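Local coordinates for putative flavoprotein (PDB 4ICI) that binds flavin mononucleotide in a flavodoxin-like fold and probably serves as an electron-transfer or redox flavoprotein, its exact role being unknown, at residues 154-158 with 159-163; 136-139 with 140-144; 69-72 with 73-76. All coordinates share one frame; numbering follows the deposited sequence.

Interaction 1. Residues 154-158 with 159-163; sequences NRTDE and KAIRA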
ATOM      1  N   ASN A 154      -9.586   2.573  -7.864  1.00 14.41           N
ATOM      2  CA  ASN A 154     -10.058   3.925  -8.195  1.00 15.42           C
ATOM      3  C   ASN A 154     -11.562   4.057  -8.097  1.00 17.68           C
ATOM      4  O   ASN A 154     -12.078   5.077  -7.631  1.00 19.07           O
ATOM      5  CB  ASN A 154      -9.600   4.341  -9.600  1.00 15.73           C
ATOM      6  CG  ASN A 154      -8.113   4.636  -9.662  1.00 15.04           C
ATOM      7  OD1 ASN A 154      -7.523   5.000  -8.653  1.00 15.10           O
ATOM      8  ND2 ASN A 154      -7.507   4.487 -10.844  1.00 16.53           N
ATOM      9  N   ARG A 155     -12.260   3.044  -8.548  1.00 17.71           N
ATOM     10  CA  ARG A 155     -13.708   3.014  -8.394  1.00 21.85           C
ATOM     11  C   ARG A 155     -14.020   1.629  -7.894  1.00 23.92           C
ATOM     12  O   ARG A 155     -13.756   0.635  -8.602  1.00 28.10           O
ATOM     13  CB  ARG A 155     -14.394   3.333  -9.725  1.00 24.97           C
ATOM     14  CG  ARG A 155     -14.275   4.796 -10.120  1.00 31.69           C
ATOM     15  N   THR A 156     -14.494   1.533  -6.656  1.00 19.72           N
ATOM     16  CA  THR A 156     -14.797   0.243  -6.110  1.00 19.61           C
ATOM     17  C   THR A 156     -16.051   0.273  -5.257  1.00 18.49           C
ATOM     18  O   THR A 156     -16.603   1.343  -4.942  1.00 22.62           O
ATOM     19  CB  THR A 156     -13.577  -0.344  -5.322  1.00 19.91           C
ATOM     20  OG1 THR A 156     -13.745  -1.764  -5.209  1.00 21.85           O
ATOM     21  CG2 THR A 156     -13.431   0.279  -3.959  1.00 20.81           C
ATOM     22  N   ASP A 157     -16.524  -0.918  -4.943  1.00 19.17           N
ATOM     23  CA  ASP A 157     -17.644  -1.127  -4.052  1.00 19.42           C
ATOM     24  C   ASP A 157     -17.537  -2.514  -3.459  1.00 17.84           C
ATOM     25  O   ASP A 157     -16.616  -3.286  -3.792  1.00 17.94           O
ATOM     26  CB  ASP A 157     -18.999  -0.847  -4.745  1.00 21.46           C
ATOM     27  CG  ASP A 157     -19.303  -1.751  -5.923  1.00 26.19           C
ATOM     28  OD1 ASP A 157     -18.811  -2.879  -6.046  1.00 22.44           O
ATOM     29  OD2 ASP A 157     -20.146  -1.339  -6.745  1.00 37.39           O
ATOM     30  N   GLU A 158     -18.418  -2.803  -2.520  1.00 17.15           N
ATOM     31  CA  GLU A 158     -18.363  -4.011  -1.762  1.00 17.30           C
ATOM     32  C   GLU A 158     -18.473  -5.238  -2.679  1.00 16.32           C
ATOM     33  O   GLU A 158     -17.777  -6.219  -2.472  1.00 17.24           O
ATOM     34  CB  GLU A 158     -19.451  -4.031  -0.675  1.00 21.20           C
ATOM     35  CG  GLU A 158     -19.363  -5.194   0.259  1.00 28.77           C
ATOM     36  CD  GLU A 158     -20.114  -4.950   1.572  1.00 39.68           C
ATOM     37  OE1 GLU A 158     -20.918  -3.988   1.643  1.00 42.81           O
ATOM     38  OE2 GLU A 158     -19.888  -5.729   2.523  1.00 45.89           O
ATOM     39  N   LYS A 159     -19.356  -5.201  -3.671  1.00 15.96           N
ATOM     40  CA  LYS A 159     -19.535  -6.352  -4.563  1.00 17.35           C
ATOM     41  C   LYS A 159     -18.266  -6.636  -5.351  1.00 14.23           C
ATOM     42  O   LYS A 159     -17.891  -7.804  -5.548  1.00 15.44           O
ATOM     43  CB  LYS A 159     -20.714  -6.142  -5.530  1.00 18.87           C
ATOM     44  CG  LYS A 159     -22.082  -6.204  -4.870  1.00 22.70           C
ATOM     45  CD  LYS A 159     -23.170  -5.835  -5.857  1.00 29.00           C
ATOM     46  CE  LYS A 159     -24.541  -5.967  -5.197  1.00 38.13           C
ATOM     47  NZ  LYS A 159     -25.638  -5.286  -5.971  1.00 45.03           N
ATOM     48  N   ALA A 160     -17.594  -5.592  -5.796  1.00 14.45           N
ATOM     49  CA  ALA A 160     -16.364  -5.776  -6.559  1.00 14.26           C
ATOM     50  C   ALA A 160     -15.236  -6.269  -5.650  1.00 13.53           C
ATOM     51  O   ALA A 160     -14.428  -7.115  -6.057  1.00 13.26           O
ATOM     52  CB  ALA A 160     -15.982  -4.502  -7.277  1.00 16.28           C
ATOM     53  N   ILE A 161     -15.166  -5.743  -4.431  1.00 13.59           N
ATOM     54  CA  ILE A 161     -14.167  -6.198  -3.463  1.00 12.99           C
ATOM     55  C   ILE A 161     -14.375  -7.670  -3.148  1.00 12.98           C
ATOM     56  O   ILE A 161     -13.426  -8.458  -3.168  1.00 14.36           O
ATOM     57  CB  ILE A 161     -14.166  -5.331  -2.182  1.00 14.90           C
ATOM     58  CG1 ILE A 161     -13.630  -3.930  -2.516  1.00 15.03           C
ATOM     59  CG2 ILE A 161     -13.379  -6.045  -1.038  1.00 15.45           C
ATOM     60  CD1 ILE A 161     -13.912  -2.832  -1.473  1.00 16.82           C
ATOM     61  N   ARG A 162     -15.619  -8.067  -2.896  1.00 13.69           N
ATOM     62  CA  ARG A 162     -15.886  -9.449  -2.562  1.00 14.66           C
ATOM     63  C   ARG A 162     -15.509 -10.384  -3.710  1.00 14.24           C
ATOM     64  O   ARG A 162     -14.970 -11.455  -3.468  1.00 13.81           O
ATOM     65  CB  ARG A 162     -17.345  -9.626  -2.118  1.00 18.78           C
ATOM     66  CG  ARG A 162     -17.590  -8.885  -0.804  1.00 26.62           C
ATOM     67  CD  ARG A 162     -18.891  -9.298  -0.115  1.00 38.90           C
ATOM     68  NE  ARG A 162     -19.124  -8.471   1.069  1.00 49.27           N
ATOM     69  CZ  ARG A 162     -18.429  -8.542   2.208  1.00 55.94           C
ATOM     70  NH1 ARG A 162     -17.430  -9.421   2.365  1.00 58.86           N
ATOM     71  NH2 ARG A 162     -18.741  -7.728   3.214  1.00 55.20           N
ATOM     72  N   ALA A 163     -15.763  -9.974  -4.948  1.00 13.15           N
ATOM     73  CA  ALA A 163     -15.430 -10.817  -6.100  1.00 12.26           C
ATOM     74  C   ALA A 163     -13.905 -11.004  -6.204  1.00 13.28           C
ATOM     75  O   ALA A 163     -13.410 -12.109  -6.416  1.00 12.34           O
ATOM     76  CB  ALA A 163     -16.014 -10.203  -7.414  1.00 13.23           C
TER
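Backbone bonds from I161 N to D157 O (2.9 Å) and from R162 N to E158 O (2.9 Å) open the helix 158-168, the last of this flavodoxin-like fold, while T156 and D157 arrive in extended conformation from the loop behind strand 146-152. D157 is the N-cap. Its CG is tucked in between N and C of its own backbone (chi1 62°), which folds the carboxylate back over the first turn, where D157 OD1 accepts from A160 N at 3.0 Å with an N-H...O angle of 156°. The negative group thus sits at the amino end of the helix, where it would probably be stabilised by the helix dipole.

Across the first turn, E158 and R162 extend alongside one another and form a salt bridge through a single carboxylate oxygen. The modelled separation of E158 OE2 and R162 NH2, 2.4 Å, is implausibly short, so the exact geometry of the pair is doubtful; R162 NE contributes only a weak bond to the same oxygen. R162 NH2 also has a weak bond to A37 O of helix 26-38, and I161 packs on L34 and A37 of that helix. T156 crosses I161 at about a right angle: T156 OG1, placed anti to the backbone N (chi1 -160°), rests 3.5 Å from I161 CG1.

Interaction 2. Residues 136-139 with 140-144; sequences TVLK and KTYPD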
ATOM      1  N   THR A 136       4.479  -6.008  -9.312  1.00  9.91           N
ATOM      2  CA  THR A 136       5.585  -6.859  -9.794  1.00 10.61           C
ATOM      3  C   THR A 136       6.902  -6.475  -9.122  1.00 10.31           C
ATOM      4  O   THR A 136       7.636  -7.340  -8.653  1.00 10.90           O
ATOM      5  CB  THR A 136       5.697  -6.783 -11.311  1.00 10.99           C
ATOM      6  OG1 THR A 136       4.536  -7.394 -11.876  1.00 13.20           O
ATOM      7  CG2 THR A 136       6.960  -7.467 -11.857  1.00 12.37           C
ATOM      8  N   VAL A 137       7.188  -5.178  -9.078  1.00  9.79           N
ATOM      9  CA  VAL A 137       8.441  -4.717  -8.456  1.00  9.52           C
ATOM     10  C   VAL A 137       8.455  -5.054  -6.956  1.00  9.68           C
ATOM     11  O   VAL A 137       9.464  -5.534  -6.431  1.00 10.59           O
ATOM     12  CB  VAL A 137       8.705  -3.237  -8.757  1.00  9.53           C
ATOM     13  CG1 VAL A 137       9.954  -2.733  -8.018  1.00 11.78           C
ATOM     14  CG2 VAL A 137       8.844  -3.008 -10.256  1.00 11.09           C
ATOM     15  N   LEU A 138       7.337  -4.862  -6.252  1.00  8.88           N
ATOM     16  CA  LEU A 138       7.291  -5.234  -4.853  1.00  9.59           C
ATOM     17  C   LEU A 138       7.509  -6.736  -4.646  1.00  9.05           C
ATOM     18  O   LEU A 138       8.261  -7.113  -3.728  1.00 10.84           O
ATOM     19  CB  LEU A 138       5.987  -4.781  -4.216  1.00 10.57           C
ATOM     20  CG  LEU A 138       5.788  -3.308  -3.870  1.00 10.39           C
ATOM     21  CD1 LEU A 138       4.308  -3.078  -3.425  1.00 12.47           C
ATOM     22  CD2 LEU A 138       6.760  -2.830  -2.793  1.00 12.40           C
ATOM     23  N   LYS A 139       6.874  -7.564  -5.475  1.00  9.36           N
ATOM     24  CA  LYS A 139       7.008  -9.026  -5.343  1.00 10.54           C
ATOM     25  C   LYS A 139       8.460  -9.459  -5.576  1.00 10.70           C
ATOM     26  O   LYS A 139       8.979 -10.291  -4.847  1.00 12.05           O
ATOM     27  CB  LYS A 139       6.030  -9.733  -6.287  1.00 12.98           C
ATOM     28  CG  LYS A 139       6.048 -11.237  -6.178  1.00 17.02           C
ATOM     29  CD  LYS A 139       4.886 -11.878  -6.982  1.00 24.57           C
ATOM     30  CE  LYS A 139       4.930 -13.396  -6.872  1.00 34.21           C
ATOM     31  NZ  LYS A 139       3.752 -14.026  -7.579  1.00 38.74           N
ATOM     32  N   LYS A 140       9.118  -8.837  -6.560  1.00 10.80           N
ATOM     33  CA  LYS A 140      10.513  -9.145  -6.840  1.00 10.20           C
ATOM     34  C   LYS A 140      11.456  -8.640  -5.753  1.00  9.73           C
ATOM     35  O   LYS A 140      12.501  -9.234  -5.495  1.00 11.86           O
ATOM     36  CB  LYS A 140      10.923  -8.609  -8.205  1.00 10.95           C
ATOM     37  CG  LYS A 140      10.279  -9.328  -9.387  1.00 13.15           C
ATOM     38  CD  LYS A 140      10.665  -8.683 -10.713  1.00 16.41           C
ATOM     39  CE  LYS A 140      10.118  -9.428 -11.910  1.00 20.83           C
ATOM     40  NZ  LYS A 140      10.748 -10.793 -12.021  1.00 21.15           N
ATOM     41  N   THR A 141      11.098  -7.519  -5.134  1.00 10.26           N
ATOM     42  CA  THR A 141      11.916  -6.963  -4.044  1.00  9.98           C
ATOM     43  C   THR A 141      11.823  -7.793  -2.755  1.00 10.23           C
ATOM     44  O   THR A 141      12.814  -7.954  -2.030  1.00 11.48           O
ATOM     45  CB  THR A 141      11.511  -5.497  -3.730  1.00 10.08           C
ATOM     46  OG1 THR A 141      11.531  -4.730  -4.937  1.00 10.72           O
ATOM     47  CG2 THR A 141      12.457  -4.877  -2.693  1.00 11.07           C
ATOM     48  N   TYR A 142      10.642  -8.360  -2.508  1.00  9.66           N
ATOM     49  CA  TYR A 142      10.355  -9.086  -1.260  1.00 10.31           C
ATOM     50  C   TYR A 142       9.816 -10.477  -1.588  1.00 11.09           C
ATOM     51  O   TYR A 142       8.661 -10.819  -1.283  1.00 11.19           O
ATOM     52  CB  TYR A 142       9.383  -8.314  -0.404  1.00 10.96           C
ATOM     53  CG  TYR A 142       9.884  -6.916  -0.104  1.00  9.63           C
ATOM     54  CD1 TYR A 142      10.972  -6.715   0.717  1.00 11.45           C
ATOM     55  CD2 TYR A 142       9.262  -5.797  -0.656  1.00 10.34           C
ATOM     56  CE1 TYR A 142      11.478  -5.428   0.952  1.00 11.16           C
ATOM     57  CE2 TYR A 142       9.743  -4.522  -0.425  1.00 11.16           C
ATOM     58  CZ  TYR A 142      10.849  -4.339   0.394  1.00  9.97           C
ATOM     59  OH  TYR A 142      11.338  -3.077   0.627  1.00 11.47           O
ATOM     60  N   PRO A 143      10.646 -11.312  -2.214  1.00 10.95           N
ATOM     61  CA  PRO A 143      10.134 -12.573  -2.749  1.00 11.74           C
ATOM     62  C   PRO A 143       9.818 -13.634  -1.706  1.00 11.99           C
ATOM     63  O   PRO A 143       9.124 -14.610  -2.033  1.00 14.54           O
ATOM     64  CB  PRO A 143      11.279 -13.048  -3.656  1.00 13.05           C
ATOM     65  CG  PRO A 143      12.487 -12.491  -3.010  1.00 13.21           C
ATOM     66  CD  PRO A 143      12.022 -11.099  -2.655  1.00 11.51           C
ATOM     67  N   ASP A 144      10.290 -13.449  -0.479  1.00 11.64           N
ATOM     68  CA  ASP A 144       9.992 -14.387   0.601  1.00 12.76           C
ATOM     69  C   ASP A 144       8.602 -14.229   1.155  1.00 13.92           C
ATOM     70  O   ASP A 144       8.116 -15.118   1.841  1.00 16.97           O
ATOM     71  CB  ASP A 144      10.982 -14.267   1.757  1.00 14.53           C
ATOM     72  CG  ASP A 144      12.362 -14.691   1.404  1.00 17.64           C
ATOM     73  OD1 ASP A 144      12.570 -15.730   0.774  1.00 19.31           O
ATOM     74  OD2 ASP A 144      13.296 -13.966   1.795  1.00 25.91           O
TER
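L138 and Y142 lean across one another at the carboxyl end of helix 132-141, with L138 CD2 4.2 Å from Y142 CE2. Y142 is the first residue to leave helical geometry, yet Y142 N still bonds to L138 O at 3.0 Å. Beside this pair, the methyl T141 CG2 stands 3.5 Å above the plane of the Y142 ring, nearer its margin than its centre, and so covers part of that face from the neighbouring position.

T141 also turns its hydroxyl back along the helix. With OG1 beside the backbone N and anti to the carbonyl carbon (chi1 -53°), T141 OG1 donates to V137 O at 2.7 Å, from 40° out of the carbonyl plane. T141 N reaches the same oxygen from the opposite face, so two bonds grip V137 O in the last helical turn. T136 and K140 instead run alongside each other: the methyl CG2 of T136 meets K140 CE at 3.7 Å, an aliphatic contact, while T136 OG1 is engaged by G132 O. Beyond the helix end, P143 has no N-H to offer, and P143 CA comes within 3.3 Å of K139 O in a bent, at most weak CA-H...O contact.

The helix is the crossover of the beta-alpha-beta unit between strands 119-125 and 146-152. L138 faces W147 on the latter strand and I110 on helix 104-112, and Y142 OH is hydrogen-bonded to E111 and N107 of that same helix.

Interaction 3. Residues 69-72 with 73-76; sequences MNDP and KMRP. With EDO (1,2-ethanediol), chain F.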
HETATM    1  N   MSE A  69      11.782   8.795  -5.934  1.00 12.07           N
HETATM    2  CA  MSE A  69      11.527   7.807  -6.938  1.00 15.17           C
HETATM    3  C   MSE A  69      12.815   7.496  -7.726  1.00 14.93           C
HETATM    4  O   MSE A  69      12.993   6.378  -8.198  1.00 17.43           O
HETATM    5  CB  MSE A  69      10.298   8.228  -7.734  1.00 18.38           C
HETATM    6  CG  MSE A  69       8.946   8.227  -6.856  1.00 17.77           C
HETATM    7 SE   MSE A  69       8.666   6.870  -5.487  0.75 14.28          SE
HETATM    8  CE  MSE A  69       8.537   5.304  -6.530  1.00 15.94           C
ATOM      9  N   ASN A  70      13.776   8.421  -7.767  1.00 13.61           N
ATOM     10  CA  ASN A  70      15.079   8.167  -8.365  1.00 14.94           C
ATOM     11  C   ASN A  70      16.075   7.397  -7.497  1.00 14.96           C
ATOM     12  O   ASN A  70      17.134   6.987  -7.980  1.00 18.91           O
ATOM     13  CB  ASN A  70      15.680   9.496  -8.857  1.00 18.10           C
ATOM     14  CG  ASN A  70      15.029   9.967 -10.153  1.00 26.11           C
ATOM     15  OD1 ASN A  70      14.791   9.156 -11.055  1.00 33.53           O
ATOM     16  ND2 ASN A  70      14.756  11.262 -10.267  1.00 30.55           N
ATOM     17  N   ASP A  71      15.736   7.158  -6.240  1.00 13.30           N
ATOM     18  CA  ASP A  71      16.596   6.478  -5.290  1.00 13.19           C
ATOM     19  C   ASP A  71      15.875   5.271  -4.687  1.00 12.01           C
ATOM     20  O   ASP A  71      15.181   5.382  -3.676  1.00 11.93           O
ATOM     21  CB  ASP A  71      17.073   7.423  -4.175  1.00 15.02           C
ATOM     22  CG  ASP A  71      18.017   6.745  -3.189  1.00 17.30           C
ATOM     23  OD1 ASP A  71      18.300   5.526  -3.371  1.00 17.98           O
ATOM     24  OD2 ASP A  71      18.480   7.445  -2.236  1.00 22.38           O
ATOM     25  N   PRO A  72      16.076   4.088  -5.275  1.00 10.51           N
ATOM     26  CA  PRO A  72      15.382   2.921  -4.762  1.00 11.19           C
ATOM     27  C   PRO A  72      15.779   2.452  -3.375  1.00 11.70           C
ATOM     28  O   PRO A  72      15.086   1.556  -2.814  1.00 12.61           O
ATOM     29  CB  PRO A  72      15.660   1.843  -5.799  1.00 13.94           C
ATOM     30  CG  PRO A  72      16.655   2.318  -6.657  1.00 18.37           C
ATOM     31  CD  PRO A  72      16.822   3.799  -6.501  1.00 12.86           C
ATOM     32  N   LYS A  73      16.844   3.027  -2.814  1.00 11.50           N
ATOM     33  CA  LYS A  73      17.247   2.646  -1.469  0.50 11.85           C
ATOM     34  C   LYS A  73      16.690   3.622  -0.412  1.00 11.36           C
ATOM     35  O   LYS A  73      16.844   3.388   0.790  1.00 13.26           O
ATOM     36  CB  LYS A  73      18.778   2.534  -1.367  0.50 12.12           C
ATOM     37  CG  LYS A  73      19.325   1.298  -2.072  0.50 11.55           C
ATOM     38  CD  LYS A  73      20.814   1.174  -2.022  0.50 13.29           C
ATOM     39  CE  LYS A  73      21.242   0.847  -0.624  0.50 13.18           C
ATOM     40  NZ  LYS A  73      20.827  -0.542  -0.307  0.50 18.36           N
HETATM   41  N   MSE A  74      16.045   4.707  -0.842  1.00 10.55           N
HETATM   42  CA  MSE A  74      15.520   5.652   0.124  0.60 10.61           C
HETATM   43  C   MSE A  74      14.348   5.022   0.884  1.00  9.95           C
HETATM   44  O   MSE A  74      13.535   4.249   0.329  1.00 10.97           O
HETATM   45  CB  MSE A  74      15.104   6.952  -0.524  0.60 11.59           C
HETATM   46  CG  MSE A  74      14.883   8.029   0.523  0.60 12.36           C
HETATM   47 SE   MSE A  74      14.447   9.675  -0.336  0.45 17.77          SE
HETATM   48  CE  MSE A  74      15.764   9.762  -1.639  0.60 14.80           C
ATOM     49  N   ARG A  75      14.294   5.338   2.184  1.00 10.33           N
ATOM     50  CA  ARG A  75      13.318   4.794   3.112  1.00  9.69           C
ATOM     51  C   ARG A  75      12.702   5.917   3.953  1.00 10.34           C
ATOM     52  O   ARG A  75      13.121   6.183   5.077  1.00 11.72           O
ATOM     53  CB  ARG A  75      13.918   3.697   3.994  1.00 10.83           C
ATOM     54  CG  ARG A  75      14.422   2.491   3.189  1.00 11.28           C
ATOM     55  CD  ARG A  75      13.296   1.708   2.575  1.00 10.06           C
ATOM     56  NE  ARG A  75      13.756   0.521   1.858  1.00 10.28           N
ATOM     57  CZ  ARG A  75      14.042   0.474   0.550  1.00 10.09           C
ATOM     58  NH1 ARG A  75      13.918   1.540  -0.223  1.00 11.09           N
ATOM     59  NH2 ARG A  75      14.418  -0.685   0.014  1.00 13.02           N
ATOM     60  N   PRO A  76      11.706   6.593   3.367  1.00  8.91           N
ATOM     61  CA  PRO A  76      11.059   7.681   4.100  1.00  9.50           C
ATOM     62  C   PRO A  76      10.574   7.210   5.448  1.00 10.02           C
ATOM     63  O   PRO A  76       9.980   6.149   5.567  1.00 10.11           O
ATOM     64  CB  PRO A  76       9.916   8.084   3.162  1.00  9.88           C
ATOM     65  CG  PRO A  76      10.383   7.727   1.778  1.00  9.91           C
ATOM     66  CD  PRO A  76      11.104   6.402   2.029  1.00  9.28           C
TER
HETATM   67  C1  EDO F 204      11.888   9.163 -12.057  1.00 33.69           C
HETATM   68  O1  EDO F 204      12.264   8.242 -11.030  1.00 15.04           O
HETATM   69  C2  EDO F 204      10.914  10.137 -11.464  1.00 36.53           C
HETATM   70  O2  EDO F 204      11.637  11.310 -11.075  1.00 46.35           O
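A type I beta turn from D71 to M74 follows the end of helix 64-70 and redirects the chain into the loop leading toward strand 90-96. Its closing bond runs from M74 N to D71 O, 3.0 Å long and nearly straight at 165°.

The side chain of D71 superposes an Asx turn on this one. CG lies anti to the backbone N (chi1 -178°), which brings D71 OD1 to within 2.9 Å of K73 N; the donor comes from above the carboxylate plane, 46° out of it. Backbone and carboxylate oxygens of one residue therefore hold two successive N-H groups. The side chain of selenomethionine M74 crosses that of D71, but it is modelled in two conformers, so the approach of M74 CE to D71 OD2, 3.6 Å in one of them, is doubtful.

R75 bends back at chi2 and brings NH1 to two carbonyls. R75 NH1 donates to P72 O and to M74 O, 2.8 Å each; it lies out of both carbonyl planes, whereas both oxygens lie near the guanidinium plane, so the group bridges the two peptides and is restrained in rotation. At the far end, N70 OD1 accepts from O1 of a 1,2-ethanediol at 2.7 Å, a molecule probably left from crystallisation.

Helix 104-112 lies alongside: R75 NE forms a salt bridge with its E111, M69 O accepts from R104 and P76 O from T108. M74 touches V67 and E68 of helix 64-70, while selenomethionine M69 packs on the loop residues W98, W99 and L101.

From the N terminus the three contacts come in series, none nested in or crossing another, and each is local. Interaction 3 turns the chain after helix 64-70, interaction 2 ends the crossover helix 132-141, and interaction 1 starts the last helix after strand 146-152. Interactions 2 and 3 meet: Y142 OH lies 3.9 Å from R75 NH2, a packing contact, and E111 of helix 104-112 serves both residues, so that helix joins the turn to the crossover. Interaction 1 stands apart beside helix 26-38, its centre about 32 Å from that of interaction 3, on the opposite side of the chain's centre.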